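Putative metal-dependent phosphoesterase (PDB 3O0F) hydrolyses phosphate esters and binds AMP beside a cluster of iron and zinc ions. Local coordinates at residues A[89-94]-A[283-288]. Numbering follows the deposited sequence.
Sequences AFQYDP and EILCRG
At one end of the barrel-like sheet of this PHP-domain protein, the C-terminal helix 278-287 packs its last turn against the end of strand 83-90, where Phe90 and Gln91 meet Ile284, Leu285 and Gly288. The apolar part of the contact joins Phe90 CB to Ile284 CG2 at 3.9 Å. CG2 stands anti to the backbone N of Ile284, a placement that carries this methyl from the helix to the base of the phenylalanine side chain and obliquely to its ring. A branched aliphatic residue suits this buried site, since Ile284 also touches Leu255 of strand 255-258, while Phe90 rests on Leu71 of strand 70-80. The Phe90 side chain lies about 6 Å from that of the iron ligand His18, which places the contact near the metal site without being part of it.

Gln91, with positive backbone phi (53°), turns the chain out of the strand. Its side chain bends at chi2 (-68°) and runs across the end of Leu285 at a slant, its NE2 3.8 Å from Leu285 CD2. Leu285 starts from the helix pointing away, yet its long branched end reaches back to this amide. Glutamine serves well here because both polar atoms of its amide are engaged: OE1 accepts from Leu72 N of strand 70-80, which helps fix the amide's rotation, and NE2 donates to a water. Gly288 is the first residue to leave helical geometry, although its N still bonds to Ile284 O. Lacking a side chain, it lets the backbones approach to 4.9 Å between Gln91 CA and Gly288 CA; Gln91 O is 3.5 Å from Gly288 CA. The water also joins the two segments, accepting from Gln91 NE2 at 3.0 Å and donating to Leu285 O at 2.6 Å.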
loop_
_atom_site.group_PDB
_atom_site.type_symbol
_atom_site.label_atom_id
_atom_site.label_comp_id
_atom_site.label_asym_id
_atom_site.label_seq_id
_atom_site.Cartn_x
_atom_site.Cartn_y
_atom_site.Cartn_z
ATOM N N ALA A 89 1.441 7.627 0.663
ATOM C CA ALA A 89 1.178 9.048 0.408
ATOM C C ALA A 89 -0.084 9.411 1.129
ATOM O O ALA A 89 -1.113 8.786 0.914
ATOM C CB ALA A 89 0.995 9.303 -1.064
ATOM N N PHE A 90 -0.003 10.371 2.032
ATOM C CA PHE A 90 -1.177 10.733 2.818
ATOM C C PHE A 90 -1.526 12.218 2.636
ATOM O O PHE A 90 -0.632 13.076 2.490
ATOM C CB PHE A 90 -0.918 10.512 4.304
ATOM C CG PHE A 90 -0.648 9.081 4.663
ATOM C CD1 PHE A 90 -1.693 8.163 4.721
ATOM C CD2 PHE A 90 0.638 8.662 4.925
ATOM C CE1 PHE A 90 -1.433 6.811 5.017
ATOM C CE2 PHE A 90 0.904 7.336 5.275
ATOM C CZ PHE A 90 -0.137 6.421 5.304
ATOM N N GLN A 91 -2.819 12.486 2.734
ATOM C CA GLN A 91 -3.347 13.853 2.862
ATOM C C GLN A 91 -2.859 14.786 1.776
ATOM O O GLN A 91 -2.351 15.880 2.047
ATOM C CB GLN A 91 -3.046 14.406 4.271
ATOM C CG GLN A 91 -3.726 13.558 5.397
ATOM C CD GLN A 91 -5.247 13.665 5.396
ATOM O OE1 GLN A 91 -5.951 12.661 5.266
ATOM N NE2 GLN A 91 -5.763 14.894 5.561
ATOM N N TYR A 92 -3.013 14.351 0.536
ATOM C CA TYR A 92 -2.662 15.173 -0.634
ATOM C C TYR A 92 -3.927 15.530 -1.394
ATOM O O TYR A 92 -4.973 14.901 -1.199
ATOM C CB TYR A 92 -1.671 14.448 -1.530
ATOM C CG TYR A 92 -2.169 13.161 -2.072
ATOM C CD1 TYR A 92 -2.864 13.112 -3.261
ATOM C CD2 TYR A 92 -1.942 11.975 -1.391
ATOM C CE1 TYR A 92 -3.315 11.924 -3.772
ATOM C CE2 TYR A 92 -2.403 10.767 -1.880
ATOM C CZ TYR A 92 -3.074 10.742 -3.067
ATOM O OH TYR A 92 -3.529 9.548 -3.545
ATOM N N ASP A 93 -3.844 16.528 -2.267
ATOM C CA ASP A 93 -4.999 16.921 -3.092
ATOM C C ASP A 93 -5.348 15.862 -4.136
ATOM O O ASP A 93 -4.602 15.652 -5.084
ATOM C CB ASP A 93 -4.731 18.267 -3.751
ATOM C CG ASP A 93 -5.786 18.665 -4.762
ATOM O OD1 ASP A 93 -6.864 17.993 -4.869
ATOM O OD2 ASP A 93 -5.478 19.640 -5.499
ATOM N N PRO A 94 -6.488 15.178 -3.974
ATOM C CA PRO A 94 -6.783 14.075 -4.914
ATOM C C PRO A 94 -7.049 14.511 -6.358
ATOM O O PRO A 94 -6.918 13.716 -7.265
ATOM C CB PRO A 94 -8.012 13.409 -4.296
ATOM C CG PRO A 94 -8.706 14.491 -3.572
ATOM C CD PRO A 94 -7.590 15.373 -3.010
ATOM N N GLU A 283 1.268 15.131 13.284
ATOM C CA GLU A 283 2.230 15.757 12.409
ATOM C C GLU A 283 1.933 15.473 10.937
ATOM O O GLU A 283 2.084 16.356 10.103
ATOM C CB GLU A 283 3.651 15.358 12.824
ATOM C CG GLU A 283 4.806 16.074 12.095
ATOM C CD GLU A 283 4.773 17.621 12.118
ATOM O OE1 GLU A 283 4.192 18.250 13.039
ATOM O OE2 GLU A 283 5.372 18.216 11.186
ATOM N N ILE A 284 1.476 14.278 10.597
ATOM C CA ILE A 284 1.100 14.019 9.213
ATOM C C ILE A 284 -0.029 14.963 8.764
ATOM O O ILE A 284 -0.051 15.492 7.618
ATOM C CB ILE A 284 0.692 12.547 9.010
ATOM C CG1 ILE A 284 1.904 11.617 9.219
ATOM C CG2 ILE A 284 0.083 12.327 7.576
ATOM C CD1 ILE A 284 1.571 10.109 9.197
ATOM N N LEU A 285 -1.007 15.114 9.652
ATOM C CA LEU A 285 -2.203 15.907 9.378
ATOM C C LEU A 285 -1.860 17.374 9.200
ATOM O O LEU A 285 -2.409 18.081 8.310
ATOM C CB LEU A 285 -3.217 15.731 10.507
ATOM C CG LEU A 285 -4.063 14.443 10.454
ATOM C CD1 LEU A 285 -4.782 14.228 11.769
ATOM C CD2 LEU A 285 -5.075 14.454 9.319
ATOM N N CYS A 286 -0.954 17.836 10.061
ATOM C CA CYS A 286 -0.464 19.220 10.024
ATOM C C CYS A 286 0.372 19.528 8.802
ATOM O O CYS A 286 0.265 20.623 8.261
ATOM C CB CYS A 286 0.295 19.580 11.304
ATOM S SG CYS A 286 -0.766 19.611 12.764
ATOM N N ARG A 287 1.163 18.572 8.323
ATOM C CA ARG A 287 1.912 18.780 7.117
ATOM C C ARG A 287 1.112 18.673 5.852
ATOM O O ARG A 287 1.476 19.315 4.883
ATOM C CB ARG A 287 3.041 17.762 6.961
ATOM C CG ARG A 287 4.078 17.951 7.926
ATOM C CD ARG A 287 5.257 17.132 7.557
ATOM N NE ARG A 287 6.101 17.083 8.704
ATOM C CZ ARG A 287 7.307 16.560 8.747
ATOM N NH1 ARG A 287 7.872 16.010 7.665
ATOM N NH2 ARG A 287 7.933 16.617 9.905
ATOM N N GLY A 288 0.092 17.823 5.833
ATOM C CA GLY A 288 -0.722 17.572 4.629
ATOM C C GLY A 288 -1.783 18.636 4.352
ATOM O O GLY A 288 -1.877 19.671 5.030
HETATM O O HOH W 1 -4.172 17.196 6.673
#